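Local coordinates for glycosyl hydrolase family 61, 2 protein (Heterobasidion irregulare TC 32-1, PDB 5NNS) that cleaves cellulose and related polysaccharides by copper-dependent oxidation of their glycosidic bonds, giving C1-oxidised products, at residues V85-A90 / F107-V112; A63-G68 / A171-T176; R152-A157 / P164-E169; A90-D95 / N148-H153. All coordinates share one frame; numbering follows the deposited sequence.

How the contacts relate
All four contacts join neighbouring strands of one mixed sheet, in the order 63-66, 165-176, 147-157, 85-91 and 106-116. Contact 2 lies at one edge, contact 3 joins the next pair, and contacts 4 and 1 use opposite edges of strand 85-91. Centres of contacts 2 and 4 are about 9 Å apart and those of contacts 1 and 3 about 11 Å, whereas contacts 2 and 3 lie about 22 Å apart on the same strand, 165-176. Along the chain, contact 2 closes a loop that encloses the other three. The sheet thus gathers distant parts of the sequence, and one end of its central hairpin, in contact 3, supplies a copper-site tyrosine.

Contact 1: residues V85-A90 / F107-V112; sequences VMVYMA and FKINQV. With AKR (acrylic acid), chain N.
V87 and I109 meet at the apolar centre, V87 CG1 lying 3.9 Å from I109 CG1. The isoleucine reaches over because its CG1 sits between the backbone N and the carbonyl carbon (chi1 61°), which also brings I109 CD1 to 4.0 Å from M89 SD. M89 sets its CB over F107, 3.6 Å from CZ, in an off-centre CH-pi contact, while its sulfur stands obliquely beside the same ring: a Met-aromatic contact that suits a flexible, polarisable thioether.

On the opposite side of the sheet, K108 CB lies over one face of the Y88 ring and K108 CE is 3.3 Å from Y88 OH, so the aliphatic part of the lysine runs from the rim of that face to the hydroxyl. An alanine at Y88 would probably leave a gap beside the K108 methylenes and Y195 OH without this weak hydrogen-bond partner, though NZ would keep its own bonds. At the polar edge K108 NZ donates to Q111 OE1 (2.8 Å) and to the carbonyls of P218 and P220. Q111 NE2 in turn grips OXT of the acrylic acid at 2.7 Å (161°).

A classic beta bulge shifts the antiparallel register by one residue, where I109 and N110 both face V87; V87 O takes the N-H of I109 at 2.9 Å and, weakly, that of N110. Beyond the pair, strand 147-157 bonds to M86, Y88 and A90 along the other edge of strand 85-91, and W136 of strand 135-139, in the second sheet, packs on V85, V87 and V112 and donates to N110 OD1.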
loop_
_atom_site.group_PDB
_atom_site.type_symbol
_atom_site.label_atom_id
_atom_site.label_comp_id
_atom_site.label_asym_id
_atom_site.label_seq_id
_atom_site.Cartn_x
_atom_site.Cartn_y
_atom_site.Cartn_z
ATOM N N VAL A 85 -3.505 3.751 7.227
ATOM C CA VAL A 85 -2.579 2.840 6.546
ATOM C C VAL A 85 -3.430 1.795 5.848
ATOM O O VAL A 85 -4.395 1.311 6.432
ATOM C CB VAL A 85 -1.650 2.105 7.539
ATOM C CG1 VAL A 85 -0.705 1.159 6.798
ATOM C CG2 VAL A 85 -0.880 3.102 8.405
ATOM N N MET A 86 -3.072 1.445 4.614
ATOM C CA MET A 86 -3.804 0.430 3.851
ATOM C C MET A 86 -2.828 -0.519 3.188
ATOM O O MET A 86 -1.786 -0.091 2.678
ATOM C CB MET A 86 -4.689 1.088 2.788
ATOM C CG MET A 86 -5.826 1.911 3.371
ATOM S SD MET A 86 -6.616 2.931 2.119
ATOM C CE MET A 86 -5.410 4.255 1.974
ATOM N N VAL A 87 -3.169 -1.803 3.203
ATOM C CA VAL A 87 -2.392 -2.830 2.519
ATOM C C VAL A 87 -3.304 -3.513 1.503
ATOM O O VAL A 87 -4.365 -4.024 1.853
ATOM C CB VAL A 87 -1.777 -3.834 3.510
ATOM C CG1 VAL A 87 -0.797 -4.763 2.800
ATOM C CG2 VAL A 87 -1.077 -3.085 4.642
ATOM N N TYR A 88 -2.896 -3.468 0.237
ATOM C CA TYR A 88 -3.633 -4.067 -0.870
ATOM C C TYR A 88 -2.821 -5.209 -1.467
ATOM O O TYR A 88 -1.589 -5.267 -1.322
ATOM C CB TYR A 88 -3.869 -3.043 -1.989
ATOM C CG TYR A 88 -4.932 -1.989 -1.755
ATOM C CD1 TYR A 88 -4.669 -0.859 -0.977
ATOM C CD2 TYR A 88 -6.192 -2.088 -2.358
ATOM C CE1 TYR A 88 -5.631 0.124 -0.786
ATOM C CE2 TYR A 88 -7.162 -1.106 -2.172
ATOM C CZ TYR A 88 -6.875 -0.004 -1.386
ATOM O OH TYR A 88 -7.829 0.971 -1.197
ATOM N N MET A 89 -3.521 -6.102 -2.161
ATOM C CA MET A 89 -2.887 -7.034 -3.084
ATOM C C MET A 89 -3.661 -7.106 -4.398
ATOM O O MET A 89 -4.826 -6.713 -4.476
ATOM C CB MET A 89 -2.802 -8.426 -2.473
ATOM C CG MET A 89 -1.905 -8.545 -1.256
ATOM S SD MET A 89 -2.065 -10.216 -0.602
ATOM C CE MET A 89 -1.037 -11.124 -1.754
ATOM N N ALA A 90 -2.989 -7.618 -5.424
ATOM C CA ALA A 90 -3.589 -7.825 -6.735
ATOM C C ALA A 90 -2.917 -8.991 -7.424
ATOM O O ALA A 90 -1.695 -9.076 -7.428
ATOM C CB ALA A 90 -3.433 -6.575 -7.588
ATOM N N PHE A 107 -7.434 -5.805 -4.254
ATOM C CA PHE A 107 -8.228 -6.054 -3.051
ATOM C C PHE A 107 -7.420 -5.688 -1.805
ATOM O O PHE A 107 -6.195 -5.813 -1.779
ATOM C CB PHE A 107 -8.733 -7.505 -2.986
ATOM C CG PHE A 107 -7.646 -8.548 -2.989
ATOM C CD1 PHE A 107 -7.087 -8.992 -4.189
ATOM C CD2 PHE A 107 -7.194 -9.107 -1.797
ATOM C CE1 PHE A 107 -6.084 -9.953 -4.194
ATOM C CE2 PHE A 107 -6.191 -10.073 -1.799
ATOM C CZ PHE A 107 -5.638 -10.496 -3.000
ATOM N N LYS A 108 -8.137 -5.254 -0.778
ATOM C CA LYS A 108 -7.562 -4.745 0.461
ATOM C C LYS A 108 -7.523 -5.857 1.522
ATOM O O LYS A 108 -8.550 -6.463 1.822
ATOM C CB LYS A 108 -8.424 -3.588 0.940
ATOM C CG LYS A 108 -7.800 -2.715 2.006
ATOM C CD LYS A 108 -8.779 -1.655 2.485
ATOM C CE LYS A 108 -8.967 -0.520 1.481
ATOM N NZ LYS A 108 -10.000 0.457 1.927
ATOM N N ILE A 109 -6.335 -6.138 2.062
ATOM C CA ILE A 109 -6.180 -7.181 3.098
ATOM C C ILE A 109 -6.066 -6.635 4.520
ATOM O O ILE A 109 -6.284 -7.373 5.481
ATOM C CB ILE A 109 -4.997 -8.143 2.818
ATOM C CG1 ILE A 109 -3.650 -7.407 2.766
ATOM C CG2 ILE A 109 -5.255 -8.925 1.536
ATOM C CD1 ILE A 109 -2.462 -8.342 2.871
ATOM N N ASN A 110 -5.723 -5.354 4.657
ATOM C CA ASN A 110 -5.578 -4.743 5.969
ATOM C C ASN A 110 -5.685 -3.228 5.869
ATOM O O ASN A 110 -5.172 -2.627 4.928
ATOM C CB ASN A 110 -4.230 -5.142 6.583
ATOM C CG ASN A 110 -3.981 -4.481 7.930
ATOM O OD1 ASN A 110 -3.184 -3.557 8.028
ATOM N ND2 ASN A 110 -4.679 -4.936 8.962
ATOM N N GLN A 111 -6.365 -2.620 6.832
ATOM C CA GLN A 111 -6.297 -1.177 7.008
ATOM C C GLN A 111 -6.539 -0.804 8.459
ATOM O O GLN A 111 -7.198 -1.541 9.195
ATOM C CB GLN A 111 -7.325 -0.470 6.125
ATOM C CG GLN A 111 -8.773 -0.725 6.533
ATOM C CD GLN A 111 -9.771 -0.173 5.549
ATOM O OE1 GLN A 111 -9.407 0.549 4.616
ATOM N NE2 GLN A 111 -11.050 -0.474 5.768
ATOM N N VAL A 112 -5.979 0.334 8.862
ATOM C CA VAL A 112 -6.279 0.941 10.153
ATOM C C VAL A 112 -6.367 2.442 9.921
ATOM O O VAL A 112 -5.398 3.062 9.472
ATOM C CB VAL A 112 -5.215 0.623 11.231
ATOM C CG1 VAL A 112 -5.639 1.192 12.585
ATOM C CG2 VAL A 112 -4.994 -0.881 11.368
HETATM C CA AKR N . -14.644 0.250 5.107
HETATM C CB AKR N . -15.956 0.083 5.032
HETATM C C AKR N . -13.864 0.818 3.981
HETATM O O AKR N . -14.441 1.155 2.925
HETATM O OXT AKR N . -12.627 0.960 4.096
#

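Contact 2: residues A63-G68 / A171-T176; sequences ATVAAG and AQLIVT
A63 begins the pairing by straddling L173: A63 N donates to Q172 O at 2.9 Å, and A63 O accepts from I174 N. This skipping of one partner residue is the pattern of parallel strands. The methyl of A63 meets L173 CD2 at 3.8 Å, and its small size suits a buried place where L9 of strand 4-9 also packs.

T64 turns to the other face. With OG1 beside the backbone N (chi1 -53°), its methyl stands anti to that nitrogen, and T64 CG2 meets T176 CG2 at 3.6 Å, the two side chains crossing at about a right angle. T64 OG1 lies 3.9 Å from I174 CD1.

V65 returns to the buried face and repeats the bonding around V175: V65 N donates to I174 O, and V65 O accepts from T176 N at 3.0 Å. Its CG2 comes only loosely to L173 CD1 (4.3 Å), while L9, A10 and I140 pack on the valine. A66 brings its CA to 3.5 Å from T176 OG1. A67 then closes the ladder with its N-H to T176 O, and A67 CB rests 3.9 Å from V175 CG1.

Five backbone hydrogen bonds hold the strands in register, and they ask little of the side chains. Small and branched apolar side chains (A63, V65, L173) pack inward, while the face of T64, A66, I174 and T176 is the more exposed one, fitting an outermost strand.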
loop_
_atom_site.group_PDB
_atom_site.type_symbol
_atom_site.label_atom_id
_atom_site.label_comp_id
_atom_site.label_asym_id
_atom_site.label_seq_id
_atom_site.Cartn_x
_atom_site.Cartn_y
_atom_site.Cartn_z
ATOM N N ALA A 63 9.337 -12.137 -4.158
ATOM C CA ALA A 63 9.466 -12.847 -2.885
ATOM C C ALA A 63 8.491 -14.010 -2.858
ATOM O O ALA A 63 7.287 -13.811 -3.006
ATOM C CB ALA A 63 9.194 -11.911 -1.723
ATOM N N THR A 64 9.009 -15.225 -2.681
ATOM C CA THR A 64 8.160 -16.405 -2.530
ATOM C C THR A 64 7.765 -16.558 -1.069
ATOM O O THR A 64 8.632 -16.590 -0.195
ATOM C CB THR A 64 8.855 -17.682 -3.026
ATOM O OG1 THR A 64 9.319 -17.469 -4.364
ATOM C CG2 THR A 64 7.892 -18.866 -3.011
ATOM N N VAL A 65 6.454 -16.630 -0.817
ATOM C CA VAL A 65 5.892 -16.724 0.538
ATOM C C VAL A 65 4.616 -17.562 0.532
ATOM O O VAL A 65 3.855 -17.532 -0.431
ATOM C CB VAL A 65 5.573 -15.327 1.151
ATOM C CG1 VAL A 65 6.851 -14.584 1.497
ATOM C CG2 VAL A 65 4.709 -14.471 0.230
ATOM N N ALA A 66 4.383 -18.303 1.611
ATOM C CA ALA A 66 3.146 -19.067 1.758
ATOM C C ALA A 66 1.999 -18.120 2.079
ATOM O O ALA A 66 2.199 -17.072 2.704
ATOM C CB ALA A 66 3.282 -20.110 2.857
ATOM N N ALA A 67 0.800 -18.481 1.633
ATOM C CA ALA A 67 -0.405 -17.789 2.051
ATOM C C ALA A 67 -0.532 -18.074 3.541
ATOM O O ALA A 67 -0.293 -19.202 3.969
ATOM C CB ALA A 67 -1.615 -18.295 1.276
ATOM N N GLY A 68 -0.861 -17.048 4.327
ATOM C CA GLY A 68 -0.819 -17.133 5.794
ATOM C C GLY A 68 0.414 -16.471 6.398
ATOM O O GLY A 68 0.401 -16.119 7.580
ATOM N N ALA A 171 5.430 -4.417 -4.132
ATOM C CA ALA A 171 6.408 -5.507 -4.115
ATOM C C ALA A 171 5.822 -6.714 -4.839
ATOM O O ALA A 171 4.628 -6.983 -4.712
ATOM C CB ALA A 171 6.760 -5.869 -2.684
ATOM N N GLN A 172 6.655 -7.431 -5.595
ATOM C CA GLN A 172 6.215 -8.642 -6.305
ATOM C C GLN A 172 6.343 -9.869 -5.405
ATOM O O GLN A 172 7.383 -10.078 -4.784
ATOM C CB GLN A 172 7.013 -8.846 -7.600
ATOM C CG GLN A 172 6.771 -7.754 -8.632
ATOM C CD GLN A 172 7.349 -8.041 -10.013
ATOM O OE1 GLN A 172 7.332 -7.175 -10.880
ATOM N NE2 GLN A 172 7.848 -9.252 -10.225
ATOM N N LEU A 173 5.276 -10.663 -5.330
ATOM C CA LEU A 173 5.283 -11.915 -4.577
ATOM C C LEU A 173 4.939 -13.102 -5.472
ATOM O O LEU A 173 4.261 -12.952 -6.490
ATOM C CB LEU A 173 4.268 -11.879 -3.434
ATOM C CG LEU A 173 4.296 -10.726 -2.435
ATOM C CD1 LEU A 173 3.145 -10.895 -1.457
ATOM C CD2 LEU A 173 5.629 -10.654 -1.708
ATOM N N ILE A 174 5.425 -14.275 -5.078
ATOM C CA ILE A 174 4.908 -15.550 -5.551
ATOM C C ILE A 174 4.250 -16.196 -4.332
ATOM O O ILE A 174 4.932 -16.565 -3.380
ATOM C CB ILE A 174 6.021 -16.450 -6.138
ATOM C CG1 ILE A 174 6.686 -15.757 -7.339
ATOM C CG2 ILE A 174 5.444 -17.795 -6.575
ATOM C CD1 ILE A 174 7.967 -16.412 -7.823
ATOM N N VAL A 175 2.921 -16.297 -4.356
ATOM C CA VAL A 175 2.159 -16.868 -3.250
ATOM C C VAL A 175 1.985 -18.361 -3.496
ATOM O O VAL A 175 1.482 -18.762 -4.544
ATOM C CB VAL A 175 0.792 -16.164 -3.084
ATOM C CG1 VAL A 175 -0.060 -16.840 -2.018
ATOM C CG2 VAL A 175 1.004 -14.695 -2.735
ATOM N N THR A 176 2.412 -19.172 -2.528
ATOM C CA THR A 176 2.340 -20.633 -2.617
ATOM C C THR A 176 1.344 -21.164 -1.590
ATOM O O THR A 176 0.954 -20.446 -0.672
ATOM C CB THR A 176 3.720 -21.274 -2.363
ATOM O OG1 THR A 176 4.127 -21.035 -1.008
ATOM C CG2 THR A 176 4.769 -20.704 -3.318
#

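Contact 3: residues R152-A157 / P164-E169; sequences RHELLA and PQFYPE
The F166 ring receives L156 CD1 over one face, 4.0 Å from the centroid and 18° off the ring normal, a CH-pi contact. E154 lies alongside the same ring, its OE2 3.3 Å from F166 CD1 in an oblique approach, and the Y195 ring meets F166 at a shallow angle. An alanine in place of F166 would probably open a gap beneath L156 CD1 and deprive the Y195 ring of the aromatic surface it lies against here.

The Y167 ring has L155 O and the A157 methyl at its edge, while W78 meets it edge-to-face. Y167 OH donates to Q165 OE1 at 2.8 Å, from above the amide plane. Y167 belongs to the copper site with H1 and H80, and Q165 probably helps to bind O2.

In this antiparallel beta hairpin H153 with E169, L155 with Y167 and A157 with Q165 each exchange two backbone hydrogen bonds; P168, having no N-H, fits a non-hydrogen-bonded position opposite E154.

At the far end a water lies in the plane of the H153 ring, 2.7 Å from ND1, and bonds weakly to E169 O. R152 runs extended beside P168, its NH2 3.5 Å from P168 CB. R152 NH1 forms a salt bridge with E154 OE1 (2.8 Å), an oxygen that also bonds to Y195, and NH2 bonds to OE2; both hydrogen bonds are weak, but both carboxylate oxygens face the guanidinium, which the carbonyls of I47 and S48 hold from outside.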
loop_
_atom_site.group_PDB
_atom_site.type_symbol
_atom_site.label_atom_id
_atom_site.label_comp_id
_atom_site.label_asym_id
_atom_site.label_seq_id
_atom_site.Cartn_x
_atom_site.Cartn_y
_atom_site.Cartn_z
ATOM N N ARG A 152 0.918 -4.285 -1.987
ATOM C CA ARG A 152 0.910 -2.833 -2.082
ATOM C C ARG A 152 0.664 -2.208 -0.708
ATOM O O ARG A 152 -0.353 -2.504 -0.075
ATOM C CB ARG A 152 -0.178 -2.402 -3.077
ATOM C CG ARG A 152 -0.563 -0.926 -3.030
ATOM C CD ARG A 152 -1.491 -0.554 -4.166
ATOM N NE ARG A 152 -1.510 0.889 -4.401
ATOM C CZ ARG A 152 -2.299 1.768 -3.779
ATOM N NH1 ARG A 152 -3.170 1.382 -2.850
ATOM N NH2 ARG A 152 -2.215 3.054 -4.101
ATOM N N HIS A 153 1.584 -1.346 -0.262
ATOM C CA HIS A 153 1.406 -0.571 0.979
ATOM C C HIS A 153 1.133 0.879 0.633
ATOM O O HIS A 153 1.770 1.430 -0.264
ATOM C CB HIS A 153 2.637 -0.664 1.878
ATOM C CG HIS A 153 2.852 -2.025 2.454
ATOM N ND1 HIS A 153 3.429 -3.049 1.739
ATOM C CD2 HIS A 153 2.544 -2.539 3.669
ATOM C CE1 HIS A 153 3.473 -4.136 2.490
ATOM N NE2 HIS A 153 2.949 -3.853 3.669
ATOM N N GLU A 154 0.196 1.491 1.361
ATOM C CA GLU A 154 -0.222 2.853 1.097
ATOM C C GLU A 154 -0.465 3.631 2.382
ATOM O O GLU A 154 -1.138 3.147 3.305
ATOM C CB GLU A 154 -1.487 2.869 0.248
ATOM C CG GLU A 154 -1.884 4.258 -0.227
ATOM C CD GLU A 154 -3.031 4.240 -1.212
ATOM O OE1 GLU A 154 -3.962 3.416 -1.055
ATOM O OE2 GLU A 154 -2.995 5.044 -2.169
ATOM N N LEU A 155 0.092 4.838 2.416
ATOM C CA LEU A 155 -0.162 5.795 3.479
ATOM C C LEU A 155 -0.899 6.957 2.867
ATOM O O LEU A 155 -0.499 7.465 1.817
ATOM C CB LEU A 155 1.149 6.275 4.092
ATOM C CG LEU A 155 2.073 5.194 4.661
ATOM C CD1 LEU A 155 3.263 5.835 5.359
ATOM C CD2 LEU A 155 1.350 4.260 5.619
ATOM N N LEU A 156 -1.989 7.358 3.507
ATOM C CA LEU A 156 -2.763 8.513 3.083
ATOM C C LEU A 156 -2.638 9.541 4.194
ATOM O O LEU A 156 -3.354 9.471 5.184
ATOM C CB LEU A 156 -4.223 8.125 2.822
ATOM C CG LEU A 156 -5.246 9.252 2.625
ATOM C CD1 LEU A 156 -4.774 10.271 1.600
ATOM C CD2 LEU A 156 -6.614 8.690 2.254
ATOM N N ALA A 157 -1.700 10.469 4.027
ATOM C CA ALA A 157 -1.502 11.567 4.962
ATOM C C ALA A 157 -2.483 12.688 4.635
ATOM O O ALA A 157 -2.494 13.183 3.511
ATOM C CB ALA A 157 -0.067 12.074 4.897
ATOM N N PRO A 164 -4.978 15.556 -0.333
ATOM C CA PRO A 164 -4.568 14.220 0.103
ATOM C C PRO A 164 -3.169 13.909 -0.383
ATOM O O PRO A 164 -2.780 14.376 -1.445
ATOM C CB PRO A 164 -5.583 13.295 -0.573
ATOM C CG PRO A 164 -6.026 14.051 -1.781
ATOM C CD PRO A 164 -6.024 15.486 -1.377
ATOM N N GLN A 165 -2.421 13.156 0.413
ATOM C CA GLN A 165 -1.078 12.743 0.054
ATOM C C GLN A 165 -1.012 11.222 0.113
ATOM O O GLN A 165 -0.948 10.634 1.200
ATOM C CB GLN A 165 -0.076 13.363 1.006
ATOM C CG GLN A 165 0.048 14.869 0.846
ATOM C CD GLN A 165 1.042 15.479 1.811
ATOM O OE1 GLN A 165 1.842 14.782 2.442
ATOM N NE2 GLN A 165 0.993 16.794 1.936
ATOM N N PHE A 166 -1.053 10.605 -1.066
ATOM C CA PHE A 166 -0.952 9.167 -1.222
ATOM C C PHE A 166 0.513 8.784 -1.393
ATOM O O PHE A 166 1.213 9.362 -2.230
ATOM C CB PHE A 166 -1.748 8.716 -2.447
ATOM C CG PHE A 166 -3.210 9.048 -2.372
ATOM C CD1 PHE A 166 -4.103 8.167 -1.780
ATOM C CD2 PHE A 166 -3.701 10.243 -2.890
ATOM C CE1 PHE A 166 -5.456 8.471 -1.704
ATOM C CE2 PHE A 166 -5.048 10.548 -2.824
ATOM C CZ PHE A 166 -5.927 9.661 -2.227
ATOM N N TYR A 167 0.973 7.823 -0.593
ATOM C CA TYR A 167 2.345 7.310 -0.670
ATOM C C TYR A 167 2.294 5.796 -0.865
ATOM O O TYR A 167 2.288 5.049 0.119
ATOM C CB TYR A 167 3.113 7.624 0.602
ATOM C CG TYR A 167 3.319 9.089 0.891
ATOM C CD1 TYR A 167 4.384 9.784 0.329
ATOM C CD2 TYR A 167 2.470 9.769 1.758
ATOM C CE1 TYR A 167 4.591 11.121 0.616
ATOM C CE2 TYR A 167 2.663 11.106 2.048
ATOM C CZ TYR A 167 3.735 11.774 1.487
ATOM O OH TYR A 167 3.927 13.100 1.751
ATOM N N PRO A 168 2.231 5.338 -2.132
ATOM C CA PRO A 168 2.139 3.912 -2.423
ATOM C C PRO A 168 3.454 3.298 -2.876
ATOM O O PRO A 168 4.194 3.931 -3.616
ATOM C CB PRO A 168 1.138 3.880 -3.575
ATOM C CG PRO A 168 1.401 5.146 -4.317
ATOM C CD PRO A 168 1.992 6.137 -3.350
ATOM N N GLU A 169 3.737 2.076 -2.430
ATOM C CA GLU A 169 4.793 1.246 -3.026
ATOM C C GLU A 169 4.278 -0.165 -3.260
ATOM O O GLU A 169 3.329 -0.602 -2.605
ATOM C CB GLU A 169 6.050 1.208 -2.154
ATOM C CG GLU A 169 6.996 2.380 -2.351
ATOM C CD GLU A 169 6.541 3.653 -1.666
ATOM O OE1 GLU A 169 6.150 3.591 -0.479
ATOM O OE2 GLU A 169 6.594 4.726 -2.307
HETATM O O HOH W 1 4.610 -2.762 -0.658
#

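Contact 4: residues A90-D95 / N148-H153; sequences ANCGGD and NYILRH. With NA (sodium ion), chain P.
N148 takes hold of the turn with both backbone and side chain. Its carbonyl O accepts the N-H of C92 at 2.8 Å in a nearly straight bond (173°), and its ND2 donates to G94 O at 2.7 Å, coming from above the plane of that carbonyl. Just before the turn, A90 and I150 exchange two backbone hydrogen bonds as an antiparallel pair. C92 SG lies 3.7 Å from I150 CG1, a fitting partner for a buried sulfur.

N91 crosses Y149 with its CG over one face of the ring, the amide and ring planes 47° apart. Water spans the two tips, accepting from N91 ND2 and donating to Y149 OH at 2.9 Å; A145 O is a second partner of that hydroxyl. N91 OD1 receives G93 N at 2.9 Å, which makes an Asx turn, and a further water links OD1 to N148 N.

Behind this shell, the C92-C96 disulfide ties the turn to the chain just beyond it. Glycine suits both G93, with positive phi, and G94, whose backbone angles would press a CB against the preceding carbonyl. D95 OD1 then binds sodium at 2.5 Å, together with three waters.

The chemistry is thus largely polar: amide side chains, carbonyls and ordered waters complete the bonding where regular strand pairing stops, so the loop is fastened to the strand by directed bonds more than by apolar burial.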
loop_
_atom_site.group_PDB
_atom_site.type_symbol
_atom_site.label_atom_id
_atom_site.label_comp_id
_atom_site.label_asym_id
_atom_site.label_seq_id
_atom_site.Cartn_x
_atom_site.Cartn_y
_atom_site.Cartn_z
ATOM N N ALA A 90 -2.989 -7.618 -5.424
ATOM C CA ALA A 90 -3.589 -7.825 -6.735
ATOM C C ALA A 90 -2.917 -8.991 -7.424
ATOM O O ALA A 90 -1.695 -9.076 -7.428
ATOM C CB ALA A 90 -3.433 -6.575 -7.588
ATOM N N ASN A 91 -3.722 -9.869 -8.018
ATOM C CA ASN A 91 -3.219 -10.942 -8.875
ATOM C C ASN A 91 -2.659 -10.312 -10.147
ATOM O O ASN A 91 -3.317 -9.487 -10.771
ATOM C CB ASN A 91 -4.346 -11.926 -9.220
ATOM C CG ASN A 91 -3.831 -13.283 -9.671
ATOM O OD1 ASN A 91 -2.977 -13.382 -10.559
ATOM N ND2 ASN A 91 -4.358 -14.341 -9.061
ATOM N N CYS A 92 -1.442 -10.697 -10.517
ATOM C CA CYS A 92 -0.803 -10.193 -11.737
ATOM C C CYS A 92 -1.351 -10.839 -13.020
ATOM O O CYS A 92 -1.132 -10.311 -14.114
ATOM C CB CYS A 92 0.717 -10.380 -11.657
ATOM S SG CYS A 92 1.496 -9.400 -10.352
ATOM N N GLY A 93 -2.041 -11.973 -12.892
ATOM C CA GLY A 93 -2.636 -12.659 -14.044
ATOM C C GLY A 93 -1.600 -13.060 -15.075
ATOM O O GLY A 93 -1.775 -12.802 -16.266
ATOM N N GLY A 94 -0.522 -13.686 -14.599
ATOM C CA GLY A 94 0.664 -13.979 -15.403
ATOM C C GLY A 94 1.923 -13.614 -14.635
ATOM O O GLY A 94 1.975 -13.768 -13.413
ATOM N N ASP A 95 2.935 -13.131 -15.350
ATOM C CA ASP A 95 4.177 -12.650 -14.739
ATOM C C ASP A 95 3.953 -11.228 -14.199
ATOM O O ASP A 95 3.417 -10.376 -14.910
ATOM C CB ASP A 95 5.302 -12.662 -15.789
ATOM C CG ASP A 95 6.689 -12.395 -15.197
ATOM O OD1 ASP A 95 6.878 -12.509 -13.963
ATOM O OD2 ASP A 95 7.618 -12.088 -15.979
ATOM N N ASN A 148 0.790 -15.363 -8.647
ATOM C CA ASN A 148 1.674 -14.210 -8.689
ATOM C C ASN A 148 0.861 -12.969 -8.330
ATOM O O ASN A 148 -0.184 -12.706 -8.946
ATOM C CB ASN A 148 2.276 -14.074 -10.083
ATOM C CG ASN A 148 2.976 -15.341 -10.539
ATOM O OD1 ASN A 148 3.784 -15.915 -9.803
ATOM N ND2 ASN A 148 2.668 -15.787 -11.755
ATOM N N TYR A 149 1.338 -12.228 -7.327
ATOM C CA TYR A 149 0.628 -11.074 -6.772
ATOM C C TYR A 149 1.552 -9.886 -6.536
ATOM O O TYR A 149 2.725 -10.065 -6.185
ATOM C CB TYR A 149 0.006 -11.426 -5.419
ATOM C CG TYR A 149 -1.112 -12.427 -5.454
ATOM C CD1 TYR A 149 -0.844 -13.793 -5.453
ATOM C CD2 TYR A 149 -2.449 -12.016 -5.451
ATOM C CE1 TYR A 149 -1.867 -14.726 -5.466
ATOM C CE2 TYR A 149 -3.485 -12.940 -5.466
ATOM C CZ TYR A 149 -3.188 -14.296 -5.472
ATOM O OH TYR A 149 -4.206 -15.218 -5.483
ATOM N N ILE A 150 1.012 -8.679 -6.706
ATOM C CA ILE A 150 1.631 -7.482 -6.143
ATOM C C ILE A 150 1.143 -7.328 -4.700
ATOM O O ILE A 150 -0.025 -7.584 -4.417
ATOM C CB ILE A 150 1.252 -6.204 -6.917
ATOM C CG1 ILE A 150 1.676 -6.298 -8.389
ATOM C CG2 ILE A 150 1.872 -4.974 -6.259
ATOM C CD1 ILE A 150 3.166 -6.478 -8.621
ATOM N N LEU A 151 2.046 -6.922 -3.808
ATOM C CA LEU A 151 1.714 -6.526 -2.441
ATOM C C LEU A 151 1.962 -5.031 -2.342
ATOM O O LEU A 151 3.092 -4.577 -2.550
ATOM C CB LEU A 151 2.604 -7.251 -1.428
ATOM C CG LEU A 151 2.456 -6.855 0.050
ATOM C CD1 LEU A 151 1.085 -7.265 0.561
ATOM C CD2 LEU A 151 3.562 -7.473 0.899
ATOM N N ARG A 152 0.918 -4.285 -1.987
ATOM C CA ARG A 152 0.910 -2.833 -2.082
ATOM C C ARG A 152 0.664 -2.208 -0.708
ATOM O O ARG A 152 -0.353 -2.504 -0.075
ATOM C CB ARG A 152 -0.178 -2.402 -3.077
ATOM C CG ARG A 152 -0.563 -0.926 -3.030
ATOM C CD ARG A 152 -1.491 -0.554 -4.166
ATOM N NE ARG A 152 -1.510 0.889 -4.401
ATOM C CZ ARG A 152 -2.299 1.768 -3.779
ATOM N NH1 ARG A 152 -3.170 1.382 -2.850
ATOM N NH2 ARG A 152 -2.215 3.054 -4.101
ATOM N N HIS A 153 1.584 -1.346 -0.262
ATOM C CA HIS A 153 1.406 -0.571 0.979
ATOM C C HIS A 153 1.133 0.879 0.633
ATOM O O HIS A 153 1.770 1.430 -0.264
ATOM C CB HIS A 153 2.637 -0.664 1.878
ATOM C CG HIS A 153 2.852 -2.025 2.454
ATOM N ND1 HIS A 153 3.429 -3.049 1.739
ATOM C CD2 HIS A 153 2.544 -2.539 3.669
ATOM C CE1 HIS A 153 3.473 -4.136 2.490
ATOM N NE2 HIS A 153 2.949 -3.853 3.669
HETATM NA NA NA P . 8.170 -12.782 -11.839
HETATM O O HOH W 2 -6.607 -14.303 -6.876
HETATM O O HOH W 3 -1.072 -15.202 -11.259
HETATM O O HOH W 4 5.601 -12.954 -11.570
HETATM O O HOH W 5 9.902 -13.235 -10.395
HETATM O O HOH W 6 9.071 -14.871 -12.366
#